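Local coordinates for cysteine hydrolase (Staphylococcus aureus, PDB 6KUA), which hydrolyses nicotinamide to nicotinate and ammonia as a nicotinamidase of the isochorismatase-like cysteine hydrolase family, with zinc bound in the crystal, at residues F34-I39 / G84-L89; V132-C137 / E157-F162; D41-Q46 / Q96-F101; R106-F111 / L139-S144. One frame throughout, in Å; residues are numbered along the deposited sequence.

Interaction 1: residues F34-I39 / G84-L89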
loop_
_atom_site.group_PDB
_atom_site.type_symbol
_atom_site.label_atom_id
_atom_site.label_comp_id
_atom_site.label_asym_id
_atom_site.label_seq_id
_atom_site.Cartn_x
_atom_site.Cartn_y
_atom_site.Cartn_z
ATOM N N PHE A 34 1.058 -19.681 26.719
ATOM C CA PHE A 34 0.308 -20.010 25.510
ATOM C C PHE A 34 1.089 -19.648 24.250
ATOM O O PHE A 34 1.065 -20.386 23.260
ATOM C CB PHE A 34 -1.041 -19.298 25.524
ATOM C CG PHE A 34 -1.931 -19.661 24.372
ATOM C CD1 PHE A 34 -1.897 -18.929 23.190
ATOM C CD2 PHE A 34 -2.803 -20.731 24.473
ATOM C CE1 PHE A 34 -2.725 -19.257 22.127
ATOM C CE2 PHE A 34 -3.634 -21.071 23.416
ATOM C CZ PHE A 34 -3.594 -20.332 22.241
ATOM N N ILE A 35 1.778 -18.515 24.266
ATOM C CA ILE A 35 2.562 -18.111 23.103
ATOM C C ILE A 35 3.705 -19.095 22.858
ATOM O O ILE A 35 3.946 -19.515 21.717
ATOM C CB ILE A 35 3.061 -16.667 23.291
ATOM C CG1 ILE A 35 1.879 -15.687 23.279
ATOM C CG2 ILE A 35 4.038 -16.290 22.211
ATOM C CD1 ILE A 35 2.312 -14.237 23.354
ATOM N N VAL A 36 4.411 -19.487 23.928
ATOM C CA VAL A 36 5.497 -20.460 23.824
ATOM C C VAL A 36 4.992 -21.740 23.181
ATOM O O VAL A 36 5.648 -22.321 22.305
ATOM C CB VAL A 36 6.109 -20.725 25.220
ATOM C CG1 VAL A 36 7.030 -21.927 25.199
ATOM C CG2 VAL A 36 6.845 -19.492 25.730
ATOM N N SER A 37 3.802 -22.185 23.572
ATOM C CA SER A 37 3.273 -23.394 22.973
ATOM C C SER A 37 2.775 -23.178 21.547
ATOM O O SER A 37 2.734 -24.140 20.774
ATOM C CB SER A 37 2.167 -23.977 23.858
ATOM O OG SER A 37 0.897 -23.469 23.506
ATOM N N ARG A 38 2.399 -21.954 21.163
ATOM C CA ARG A 38 2.043 -21.750 19.758
ATOM C C ARG A 38 3.289 -21.773 18.885
ATOM O O ARG A 38 3.270 -22.315 17.775
ATOM C CB ARG A 38 1.285 -20.429 19.561
ATOM C CG ARG A 38 -0.041 -20.316 20.295
ATOM C CD ARG A 38 -0.912 -21.551 20.132
ATOM N NE ARG A 38 -1.287 -21.750 18.741
ATOM C CZ ARG A 38 -1.372 -22.933 18.144
ATOM N NH1 ARG A 38 -1.115 -24.047 18.825
ATOM N NH2 ARG A 38 -1.714 -22.996 16.863
ATOM N N ILE A 39 4.382 -21.193 19.381
ATOM C CA ILE A 39 5.642 -21.197 18.644
ATOM C C ILE A 39 6.112 -22.629 18.422
ATOM O O ILE A 39 6.497 -23.012 17.311
ATOM C CB ILE A 39 6.698 -20.357 19.384
ATOM C CG1 ILE A 39 6.254 -18.895 19.456
ATOM C CG2 ILE A 39 8.063 -20.457 18.695
ATOM C CD1 ILE A 39 7.103 -18.053 20.377
ATOM N N GLY A 84 10.892 -13.018 28.497
ATOM C CA GLY A 84 10.720 -14.240 29.274
ATOM C C GLY A 84 11.003 -15.507 28.499
ATOM O O GLY A 84 11.978 -15.605 27.747
ATOM N N LYS A 85 10.134 -16.503 28.691
ATOM C CA LYS A 85 10.289 -17.775 27.991
ATOM C C LYS A 85 10.174 -17.622 26.478
ATOM O O LYS A 85 10.771 -18.406 25.733
ATOM C CB LYS A 85 9.263 -18.784 28.490
ATOM C CG LYS A 85 9.399 -19.121 29.964
ATOM C CD LYS A 85 8.265 -20.031 30.415
ATOM C CE LYS A 85 8.103 -19.993 31.927
ATOM N NZ LYS A 85 6.838 -20.660 32.349
ATOM N N VAL A 86 9.411 -16.637 25.999
ATOM C CA VAL A 86 9.340 -16.418 24.558
ATOM C C VAL A 86 10.697 -15.966 24.034
ATOM O O VAL A 86 11.198 -16.481 23.030
ATOM C CB VAL A 86 8.228 -15.408 24.215
ATOM C CG1 VAL A 86 8.332 -14.974 22.760
ATOM C CG2 VAL A 86 6.859 -16.005 24.517
ATOM N N GLY A 87 11.321 -15.015 24.725
ATOM C CA GLY A 87 12.655 -14.580 24.338
ATOM C C GLY A 87 13.693 -15.682 24.440
ATOM O O GLY A 87 14.600 -15.770 23.608
ATOM N N LYS A 88 13.569 -16.541 25.460
ATOM C CA LYS A 88 14.466 -17.686 25.591
ATOM C C LYS A 88 14.324 -18.629 24.406
ATOM O O LYS A 88 15.321 -19.027 23.788
ATOM C CB LYS A 88 14.180 -18.441 26.893
ATOM C CG LYS A 88 14.541 -17.700 28.164
ATOM C CD LYS A 88 14.834 -18.674 29.307
ATOM C CE LYS A 88 13.610 -19.525 29.661
ATOM N NZ LYS A 88 13.166 -19.351 31.087
ATOM N N LEU A 89 13.081 -19.019 24.092
ATOM C CA LEU A 89 12.844 -19.904 22.957
ATOM C C LEU A 89 13.386 -19.294 21.672
ATOM O O LEU A 89 13.998 -19.995 20.855
ATOM C CB LEU A 89 11.348 -20.205 22.837
ATOM C CG LEU A 89 10.851 -21.142 21.738
ATOM C CD1 LEU A 89 11.700 -22.406 21.675
ATOM C CD2 LEU A 89 9.388 -21.491 21.971
#

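Interaction 2: residues V132-C137 / E157-F162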
loop_
_atom_site.group_PDB
_atom_site.type_symbol
_atom_site.label_atom_id
_atom_site.label_comp_id
_atom_site.label_asym_id
_atom_site.label_seq_id
_atom_site.Cartn_x
_atom_site.Cartn_y
_atom_site.Cartn_z
ATOM N N VAL A 132 0.419 -8.458 22.162
ATOM C CA VAL A 132 -0.191 -7.346 22.882
ATOM C C VAL A 132 -0.086 -6.092 22.023
ATOM O O VAL A 132 0.737 -6.019 21.114
ATOM C CB VAL A 132 0.484 -7.097 24.251
ATOM C CG1 VAL A 132 0.378 -8.329 25.157
ATOM C CG2 VAL A 132 1.935 -6.634 24.059
ATOM N N CYS A 133 -0.961 -5.108 22.271
ATOM C CA CYS A 133 -2.214 -5.238 23.005
ATOM C C CYS A 133 -3.330 -5.606 22.051
ATOM O O CYS A 133 -3.271 -5.249 20.872
ATOM C CB CYS A 133 -2.597 -3.940 23.719
ATOM S SG CYS A 133 -1.426 -3.374 24.907
ATOM N N THR A 134 -4.338 -6.308 22.579
ATOM C CA THR A 134 -5.447 -6.800 21.766
ATOM C C THR A 134 -6.060 -5.694 20.920
ATOM O O THR A 134 -6.337 -5.889 19.735
ATOM C CB THR A 134 -6.515 -7.410 22.672
ATOM O OG1 THR A 134 -5.875 -8.053 23.775
ATOM C CG2 THR A 134 -7.365 -8.415 21.918
ATOM N N ASP A 135 -6.305 -4.534 21.521
ATOM C CA ASP A 135 -7.046 -3.476 20.851
ATOM C C ASP A 135 -6.138 -2.383 20.291
ATOM O O ASP A 135 -6.638 -1.311 19.928
ATOM C CB ASP A 135 -8.092 -2.872 21.807
ATOM C CG ASP A 135 -7.456 -2.279 23.070
ATOM O OD1 ASP A 135 -6.490 -2.877 23.594
ATOM O OD2 ASP A 135 -7.903 -1.215 23.537
ATOM N N ILE A 136 -4.823 -2.619 20.203
ATOM C CA ILE A 136 -3.936 -1.676 19.515
ATOM C C ILE A 136 -3.148 -2.412 18.426
ATOM O O ILE A 136 -3.625 -2.544 17.296
ATOM C CB ILE A 136 -3.013 -0.938 20.509
ATOM C CG1 ILE A 136 -3.842 -0.448 21.705
ATOM C CG2 ILE A 136 -2.320 0.254 19.835
ATOM C CD1 ILE A 136 -3.093 0.335 22.733
ATOM N N CYS A 137 -1.933 -2.890 18.740
ATOM C CA CYS A 137 -1.080 -3.486 17.707
ATOM C C CYS A 137 -1.695 -4.742 17.103
ATOM O O CYS A 137 -1.605 -4.962 15.888
ATOM C CB CYS A 137 0.299 -3.800 18.281
ATOM S SG CYS A 137 1.194 -2.292 18.656
ATOM N N GLU A 157 -6.724 -16.711 24.348
ATOM C CA GLU A 157 -5.667 -17.052 25.296
ATOM C C GLU A 157 -4.298 -16.539 24.866
ATOM O O GLU A 157 -3.342 -16.645 25.644
ATOM C CB GLU A 157 -5.596 -18.575 25.464
ATOM C CG GLU A 157 -6.337 -19.151 26.661
ATOM C CD GLU A 157 -5.706 -20.470 27.147
ATOM O OE1 GLU A 157 -4.871 -20.438 28.093
ATOM O OE2 GLU A 157 -6.037 -21.535 26.566
ATOM N N GLY A 158 -4.174 -16.014 23.644
ATOM C CA GLY A 158 -2.887 -15.640 23.101
ATOM C C GLY A 158 -2.664 -14.149 22.976
ATOM O O GLY A 158 -1.610 -13.723 22.488
ATOM N N VAL A 159 -3.626 -13.341 23.430
ATOM C CA VAL A 159 -3.536 -11.889 23.353
ATOM C C VAL A 159 -3.967 -11.287 24.689
ATOM O O VAL A 159 -4.695 -11.908 25.464
ATOM C CB VAL A 159 -4.398 -11.326 22.195
ATOM C CG1 VAL A 159 -3.789 -11.705 20.834
ATOM C CG2 VAL A 159 -5.836 -11.847 22.300
ATOM N N ALA A 160 -3.510 -10.057 24.955
ATOM C CA ALA A 160 -3.866 -9.360 26.187
ATOM C C ALA A 160 -3.814 -7.852 25.994
ATOM O O ALA A 160 -3.081 -7.338 25.147
ATOM C CB ALA A 160 -2.941 -9.746 27.342
ATOM N N SER A 161 -4.570 -7.137 26.832
ATOM C CA SER A 161 -4.498 -5.681 26.876
ATOM C C SER A 161 -4.552 -5.194 28.320
ATOM O O SER A 161 -5.044 -5.885 29.215
ATOM C CB SER A 161 -5.639 -5.034 26.076
ATOM O OG SER A 161 -5.489 -3.626 26.060
ATOM N N PHE A 162 -4.053 -3.972 28.540
ATOM C CA PHE A 162 -4.252 -3.321 29.832
ATOM C C PHE A 162 -5.695 -2.880 30.028
ATOM O O PHE A 162 -6.104 -2.613 31.164
ATOM C CB PHE A 162 -3.316 -2.115 29.980
ATOM C CG PHE A 162 -3.435 -1.096 28.864
ATOM C CD1 PHE A 162 -4.407 -0.094 28.910
ATOM C CD2 PHE A 162 -2.563 -1.130 27.779
ATOM C CE1 PHE A 162 -4.518 0.843 27.888
ATOM C CE2 PHE A 162 -2.664 -0.194 26.754
ATOM C CZ PHE A 162 -3.645 0.794 26.809
#

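Interaction 3: residues D41-Q46 / Q96-F101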
loop_
_atom_site.group_PDB
_atom_site.type_symbol
_atom_site.label_atom_id
_atom_site.label_comp_id
_atom_site.label_asym_id
_atom_site.label_seq_id
_atom_site.Cartn_x
_atom_site.Cartn_y
_atom_site.Cartn_z
ATOM N N ASP A 41 4.277 -25.299 18.374
ATOM C CA ASP A 41 3.368 -25.937 17.425
ATOM C C ASP A 41 3.784 -25.648 15.986
ATOM O O ASP A 41 3.985 -26.563 15.183
ATOM C CB ASP A 41 1.937 -25.459 17.669
ATOM C CG ASP A 41 0.911 -26.272 16.894
ATOM O OD1 ASP A 41 0.494 -27.335 17.394
ATOM O OD2 ASP A 41 0.508 -25.854 15.785
ATOM N N PHE A 42 3.904 -24.366 15.641
ATOM C CA PHE A 42 4.317 -23.991 14.292
ATOM C C PHE A 42 5.693 -24.548 13.956
ATOM O O PHE A 42 5.913 -25.037 12.846
ATOM C CB PHE A 42 4.304 -22.465 14.149
ATOM C CG PHE A 42 2.931 -21.900 13.875
ATOM C CD1 PHE A 42 1.964 -21.870 14.881
ATOM C CD2 PHE A 42 2.596 -21.432 12.609
ATOM C CE1 PHE A 42 0.696 -21.365 14.633
ATOM C CE2 PHE A 42 1.321 -20.920 12.354
ATOM C CZ PHE A 42 0.374 -20.890 13.370
ATOM N N ASN A 43 6.639 -24.462 14.897
ATOM C CA ASN A 43 7.995 -24.932 14.640
ATOM C C ASN A 43 8.011 -26.425 14.346
ATOM O O ASN A 43 8.702 -26.876 13.424
ATOM C CB ASN A 43 8.889 -24.604 15.836
ATOM C CG ASN A 43 10.353 -24.825 15.547
ATOM O OD1 ASN A 43 10.968 -24.084 14.773
ATOM N ND2 ASN A 43 10.930 -25.838 16.184
ATOM N N TYR A 44 7.217 -27.198 15.096
ATOM C CA TYR A 44 7.088 -28.630 14.848
ATOM C C TYR A 44 6.875 -28.928 13.372
ATOM O O TYR A 44 7.535 -29.805 12.801
ATOM C CB TYR A 44 5.935 -29.201 15.675
ATOM C CG TYR A 44 5.709 -30.674 15.446
ATOM C CD1 TYR A 44 6.475 -31.632 16.111
ATOM C CD2 TYR A 44 4.736 -31.117 14.567
ATOM C CE1 TYR A 44 6.277 -32.988 15.900
ATOM C CE2 TYR A 44 4.519 -32.475 14.357
ATOM C CZ TYR A 44 5.297 -33.406 15.030
ATOM O OH TYR A 44 5.091 -34.749 14.806
ATOM N N TYR A 45 5.957 -28.206 12.734
ATOM C CA TYR A 45 5.654 -28.425 11.323
ATOM C C TYR A 45 6.543 -27.609 10.408
ATOM O O TYR A 45 6.331 -27.624 9.191
ATOM C CB TYR A 45 4.189 -28.085 11.029
ATOM C CG TYR A 45 3.212 -29.009 11.700
ATOM C CD1 TYR A 45 2.869 -30.224 11.117
ATOM C CD2 TYR A 45 2.626 -28.675 12.913
ATOM C CE1 TYR A 45 1.981 -31.073 11.729
ATOM C CE2 TYR A 45 1.722 -29.534 13.533
ATOM C CZ TYR A 45 1.412 -30.724 12.935
ATOM O OH TYR A 45 0.513 -31.580 13.530
ATOM N N GLN A 46 7.518 -26.897 10.971
ATOM C CA GLN A 46 8.349 -25.944 10.242
ATOM C C GLN A 46 7.500 -24.890 9.534
ATOM O O GLN A 46 7.864 -24.403 8.467
ATOM C CB GLN A 46 9.282 -26.654 9.254
ATOM C CG GLN A 46 10.332 -27.541 9.927
ATOM C CD GLN A 46 11.348 -26.752 10.753
ATOM O OE1 GLN A 46 11.332 -26.796 11.988
ATOM N NE2 GLN A 46 12.244 -26.029 10.070
ATOM N N GLN A 96 16.864 -20.390 12.301
ATOM C CA GLN A 96 16.128 -21.275 11.420
ATOM C C GLN A 96 15.460 -20.502 10.282
ATOM O O GLN A 96 15.063 -19.345 10.447
ATOM C CB GLN A 96 15.077 -22.049 12.208
ATOM C CG GLN A 96 15.654 -22.872 13.358
ATOM C CD GLN A 96 14.582 -23.666 14.090
ATOM O OE1 GLN A 96 14.860 -24.313 15.100
ATOM N NE2 GLN A 96 13.342 -23.616 13.580
ATOM N N PRO A 97 15.305 -21.135 9.115
ATOM C CA PRO A 97 14.721 -20.423 7.972
ATOM C C PRO A 97 13.230 -20.143 8.121
ATOM O O PRO A 97 12.708 -19.298 7.387
ATOM C CB PRO A 97 15.006 -21.369 6.793
ATOM C CG PRO A 97 15.031 -22.731 7.417
ATOM C CD PRO A 97 15.642 -22.533 8.783
ATOM N N ASN A 98 12.532 -20.818 9.037
ATOM C CA ASN A 98 11.117 -20.574 9.272
ATOM C C ASN A 98 10.860 -19.545 10.369
ATOM O O ASN A 98 9.723 -19.434 10.829
ATOM C CB ASN A 98 10.392 -21.891 9.604
ATOM C CG ASN A 98 10.808 -22.484 10.946
ATOM O OD1 ASN A 98 11.998 -22.595 11.246
ATOM N ND2 ASN A 98 9.822 -22.896 11.749
ATOM N N VAL A 99 11.876 -18.783 10.781
ATOM C CA VAL A 99 11.774 -17.827 11.880
ATOM C C VAL A 99 12.249 -16.470 11.381
ATOM O O VAL A 99 13.344 -16.361 10.821
ATOM C CB VAL A 99 12.602 -18.259 13.105
ATOM C CG1 VAL A 99 12.612 -17.164 14.157
ATOM C CG2 VAL A 99 12.063 -19.559 13.680
ATOM N N HIS A 100 11.435 -15.437 11.591
ATOM C CA HIS A 100 11.726 -14.108 11.067
ATOM C C HIS A 100 11.490 -13.051 12.129
ATOM O O HIS A 100 10.585 -13.162 12.965
ATOM C CB HIS A 100 10.870 -13.768 9.850
ATOM C CG HIS A 100 10.746 -14.898 8.882
ATOM N ND1 HIS A 100 11.458 -14.948 7.704
ATOM C CD2 HIS A 100 10.015 -16.037 8.931
ATOM C CE1 HIS A 100 11.156 -16.061 7.059
ATOM N NE2 HIS A 100 10.289 -16.742 7.786
ATOM N N PHE A 101 12.308 -12.008 12.057
ATOM C CA PHE A 101 12.239 -10.882 12.968
ATOM C C PHE A 101 12.125 -9.626 12.127
ATOM O O PHE A 101 12.980 -9.372 11.274
ATOM C CB PHE A 101 13.468 -10.835 13.872
ATOM C CG PHE A 101 13.295 -9.961 15.070
ATOM C CD1 PHE A 101 13.417 -8.584 14.957
ATOM C CD2 PHE A 101 13.012 -10.514 16.312
ATOM C CE1 PHE A 101 13.269 -7.762 16.073
ATOM C CE2 PHE A 101 12.857 -9.709 17.429
ATOM C CZ PHE A 101 12.996 -8.326 17.310
HETATM O O HOH W 1 13.706 -26.802 15.690
#

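Interaction 4: residues R106-F111 / L139-S144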
loop_
_atom_site.group_PDB
_atom_site.type_symbol
_atom_site.label_atom_id
_atom_site.label_comp_id
_atom_site.label_asym_id
_atom_site.label_seq_id
_atom_site.Cartn_x
_atom_site.Cartn_y
_atom_site.Cartn_z
ATOM N N ARG A 106 4.916 1.458 13.004
ATOM C CA ARG A 106 3.586 1.790 13.511
ATOM C C ARG A 106 3.034 0.585 14.263
ATOM O O ARG A 106 3.671 -0.472 14.335
ATOM C CB ARG A 106 2.636 2.215 12.379
ATOM C CG ARG A 106 3.040 3.495 11.603
ATOM C CD ARG A 106 3.047 4.766 12.465
ATOM N NE ARG A 106 3.457 5.959 11.708
ATOM C CZ ARG A 106 4.704 6.445 11.665
ATOM N NH1 ARG A 106 4.973 7.531 10.945
ATOM N NH2 ARG A 106 5.694 5.853 12.338
ATOM N N TYR A 107 1.838 0.748 14.835
ATOM C CA TYR A 107 1.183 -0.382 15.493
ATOM C C TYR A 107 0.973 -1.541 14.521
ATOM O O TYR A 107 1.177 -2.707 14.881
ATOM C CB TYR A 107 -0.168 0.039 16.073
ATOM C CG TYR A 107 -0.171 1.304 16.920
ATOM C CD1 TYR A 107 0.590 1.401 18.075
ATOM C CD2 TYR A 107 -0.971 2.387 16.566
ATOM C CE1 TYR A 107 0.574 2.564 18.851
ATOM C CE2 TYR A 107 -1.007 3.543 17.329
ATOM C CZ TYR A 107 -0.238 3.623 18.471
ATOM O OH TYR A 107 -0.277 4.777 19.219
ATOM N N ASP A 108 0.537 -1.235 13.292
ATOM C CA ASP A 108 0.187 -2.243 12.295
ATOM C C ASP A 108 1.449 -2.926 11.778
ATOM O O ASP A 108 2.304 -2.285 11.167
ATOM C CB ASP A 108 -0.583 -1.570 11.157
ATOM C CG ASP A 108 -0.869 -2.492 9.963
ATOM O OD1 ASP A 108 -0.558 -3.713 9.978
ATOM O OD2 ASP A 108 -1.435 -1.964 8.978
ATOM N N SER A 109 1.527 -4.241 11.975
ATOM C CA SER A 109 2.705 -5.018 11.595
ATOM C C SER A 109 2.954 -5.031 10.088
ATOM O O SER A 109 4.070 -5.360 9.662
ATOM C CB SER A 109 2.544 -6.455 12.094
ATOM O OG SER A 109 2.519 -6.516 13.521
ATOM N N PHE A 110 1.948 -4.702 9.275
ATOM C CA PHE A 110 2.103 -4.689 7.826
ATOM C C PHE A 110 2.523 -3.327 7.275
ATOM O O PHE A 110 2.946 -3.250 6.116
ATOM C CB PHE A 110 0.798 -5.101 7.140
ATOM C CG PHE A 110 0.403 -6.537 7.377
ATOM C CD1 PHE A 110 -0.250 -6.914 8.547
ATOM C CD2 PHE A 110 0.680 -7.511 6.425
ATOM C CE1 PHE A 110 -0.635 -8.251 8.757
ATOM C CE2 PHE A 110 0.308 -8.853 6.630
ATOM C CZ PHE A 110 -0.347 -9.217 7.797
ATOM N N PHE A 111 2.408 -2.256 8.059
ATOM C CA PHE A 111 2.664 -0.923 7.525
ATOM C C PHE A 111 4.157 -0.677 7.372
ATOM O O PHE A 111 4.920 -0.825 8.328
ATOM C CB PHE A 111 2.045 0.149 8.413
ATOM C CG PHE A 111 2.158 1.518 7.824
ATOM C CD1 PHE A 111 1.305 1.915 6.809
ATOM C CD2 PHE A 111 3.164 2.382 8.232
ATOM C CE1 PHE A 111 1.425 3.170 6.237
ATOM C CE2 PHE A 111 3.290 3.641 7.657
ATOM C CZ PHE A 111 2.425 4.030 6.670
ATOM N N LEU A 139 -4.952 -5.425 16.976
ATOM C CA LEU A 139 -6.108 -4.976 16.201
ATOM C C LEU A 139 -5.680 -4.384 14.862
ATOM O O LEU A 139 -6.215 -4.747 13.808
ATOM C CB LEU A 139 -6.905 -3.937 17.010
ATOM C CG LEU A 139 -7.923 -3.104 16.213
ATOM C CD1 LEU A 139 -9.143 -3.939 15.897
ATOM C CD2 LEU A 139 -8.343 -1.807 16.954
ATOM N N HIS A 140 -4.719 -3.454 14.890
ATOM C CA HIS A 140 -4.254 -2.835 13.653
ATOM C C HIS A 140 -3.648 -3.873 12.714
ATOM O O HIS A 140 -3.856 -3.815 11.496
ATOM C CB HIS A 140 -3.238 -1.730 13.957
ATOM C CG HIS A 140 -3.835 -0.508 14.596
ATOM N ND1 HIS A 140 -3.368 0.764 14.339
ATOM C CD2 HIS A 140 -4.841 -0.361 15.497
ATOM C CE1 HIS A 140 -4.058 1.642 15.049
ATOM N NE2 HIS A 140 -4.961 0.989 15.755
ATOM N N THR A 141 -2.864 -4.805 13.261
ATOM C CA THR A 141 -2.325 -5.886 12.444
ATOM C C THR A 141 -3.445 -6.742 11.869
ATOM O O THR A 141 -3.425 -7.075 10.682
ATOM C CB THR A 141 -1.360 -6.735 13.278
ATOM O OG1 THR A 141 -0.254 -5.923 13.688
ATOM C CG2 THR A 141 -0.840 -7.950 12.482
ATOM N N ALA A 142 -4.452 -7.080 12.693
ATOM C CA ALA A 142 -5.555 -7.923 12.223
ATOM C C ALA A 142 -6.343 -7.254 11.101
ATOM O O ALA A 142 -6.756 -7.917 10.143
ATOM C CB ALA A 142 -6.488 -8.272 13.388
ATOM N N ILE A 143 -6.541 -5.935 11.192
ATOM C CA ILE A 143 -7.299 -5.210 10.173
ATOM C C ILE A 143 -6.570 -5.229 8.835
ATOM O O ILE A 143 -7.184 -5.449 7.785
ATOM C CB ILE A 143 -7.577 -3.768 10.634
ATOM C CG1 ILE A 143 -8.598 -3.780 11.767
ATOM C CG2 ILE A 143 -8.068 -2.922 9.446
ATOM C CD1 ILE A 143 -8.619 -2.521 12.558
ATOM N N SER A 144 -5.250 -5.025 8.846
ATOM C CA SER A 144 -4.493 -5.120 7.603
ATOM C C SER A 144 -4.496 -6.542 7.046
ATOM O O SER A 144 -4.589 -6.729 5.829
ATOM C CB SER A 144 -3.059 -4.645 7.815
ATOM O OG SER A 144 -3.011 -3.241 7.630
HETATM O O HOH W 2 -0.901 1.387 12.891
HETATM O O HOH W 3 -3.846 -1.032 10.012
#

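Interaction 1: residues F34-I39 / G84-L89
Two sheet-flanking helices of the alpha/beta fold, 32-44 and 84-93, meet where I35, V36 and I39 of the first pack against K85, V86 and L89 of the second. They run in nearly the same direction, the short axes 24° apart and 9.1 Å from each other at closest approach, and no hydrogen bond joins them; the contact is made by aliphatic groups, most of them branched. V86 meets side chains of the neighbouring helix with both methyls. Its CG2 touches CG2 of I35 and CG2 of V36, each at 3.7 Å, whereas CG1, anti to the backbone N (chi1 169°), is turned to CD1 of I39 at 4.1 Å. Each helix follows a strand and leads into the next one of the parallel sheet, the beta-alpha-beta arrangement of a Rossmann-like fold, and I39 and V86 both rest on F51 of strand 48-54. One turn on, the L89 side chain slides past that of I39 in the opposite direction, bringing its CD2 to 3.7 Å from I39 CG2. The same methyl lies 4.0 Å from CG1 of V36. At the exposed border, CB of K85 meets CG2 of V36 at 3.7 Å; beyond CG the lysine chain is extended and leads away, its ammonium group held by a salt bridge to D33.

Interaction 2: residues V132-C137 / E157-F162
T134, D135 and C133, in the loop that follows strand 126-132, close tightly over A160 and S161 at the end of strand 151-160. The peptide bond between V132 and C133 is cis, consistent with the non-prolyl cis peptide that marks the active-site loop of isochorismatase-like cysteine hydrolases. A160 O is held from two directions: T134 N donates to it over 3.0 Å, bent to 142° and arriving 59° above the carbonyl plane, and CA of C133 makes a CA-H...O contact at 3.1 Å. The T134 hydroxyl lies close against the same peptide, OG1 being 3.0 Å from A160 C, but its hydrogen-bonding partner is H167. With OG anti to its backbone N (chi1 -176°), S161 turns the hydroxyl to D135; S161 OG donates to D135 OD1 over 2.8 Å, on the syn side and somewhat out of the carboxylate plane. S161 OG is also hydrogen-bonded to the backbone N of N163, and D135 OD2 is hydrogen-bonded to NE1 of W169 of a second subunit. The opposite character appears at F162, an exposed residue whose ring is met obliquely and without polar bonds. C133 SG lies 3.8 Å from its CD2, a sulfur-aromatic contact, and I136 CD1 is 4.1 Å from CE2. Away from this border, V132 packs on F15 and I16 of helix 13-16, its backbone is bonded to V9 of strand 4-9, and T134 and V159 face helix 164-176 through A170, F174 and H167.

Interaction 3: residues D41-Q46 / Q96-F101
The carboxamide oxygen of N43, OD1, receives two side-chain amides from residues 96-98. Q96 NE2 gives the strong bond, 2.7 Å to N43 OD1 at 148°, lying in the carbonyl plane on a lone pair. N98 ND2 is nearly straight toward the same N43 OD1, at 169°, but 3.4 Å away and therefore weak; its stronger partner is the carbonyl oxygen of D47. Q96 NE2 also donates to N98 OD1 at 2.9 Å, within the Q96 amide plane, and this internal bond ties the two amides of the turn together and helps fix the rotation of both. A chi1 of 68° sets N98 CG between the backbone N and carbonyl carbon; the bond from Q96 NE2 then holds the amide. On the far end of the Q96 amide a water bridges the two side chains, donating to Q96 OE1 at 2.8 Å and accepting from N43 ND2 at 3.0 Å. CB of N98 meets the backbone O of Q46 at 3.7 Å. The contact thus joins two chain reversals of a parallel alpha/beta fold: the Schellman motif that ends helix 32-44 at Q46, and the type I turn from Q96 to V99 that leads into strand 99-104.

Interaction 4: residues R106-F111 / L139-S144
D108 carries its CG anti to the backbone N (chi1 173°), which sends the carboxylate toward S144 on helix 137-147, while T141 of that helix has OG1 anti to its carbonyl carbon, placing the hydroxyl before the turn at S109. Three bonds grip T141 OG1: S109 N donates to it over 3.0 Å at 159°, S109 OG donates to it over 2.8 Å, and it is bonded back to the helix at C137 O. The D108 carboxylate is tied both within its own loop and to the helix. Its OD1 takes the backbone N of F110 at 2.8 Å, an Asx turn in which the donor stands above the carboxylate plane; OD2 accepts from S144 OG, although the modelled separation is so short that its value is doubtful. A water also donates to D108 OD2 and to H140 O. The F110 ring packs on the helix, with CE1 3.7 Å from T141 CG2 and CD1 3.7 Å from S144 CB. At the other end, the edge of Y107 is turned toward the face of H140 in an offset edge-to-face pair, planes 87° apart and centroids 5.2 Å apart. A second water links D108 N with H140 ND1, 2.9 Å from the latter. Y107 OH is hydrogen-bonded to S177 O, and H140 NE2 to H173 NE2, of a second subunit. The chemistry implies a loop fixed to the helix by hydroxyl and carboxylate bonds, in which the F110 N-H and the water would help to stabilise a negative charge on buried D108.

Overall arrangement
All four contacts belong to one alpha/beta domain. Interactions 1 and 3 share helix 32-44, their centres about 12 Å apart; the centre of interaction 4 lies about 21 Å from each, and on the opposite side of the chain's centre from interaction 1. Interactions 2 and 4 touch one another, I136 CG2 lying 3.6 Å from Y107 CD1, and both also touch the second subunit. Interaction 1 reaches interaction 2 through F34, whose CD1 is 3.4 Å from G158 CA. The bound zinc is about 6 Å from the Y107 side chain and about 9 Å from that of I136, so interaction 4, and less closely interaction 2, lie near the zinc.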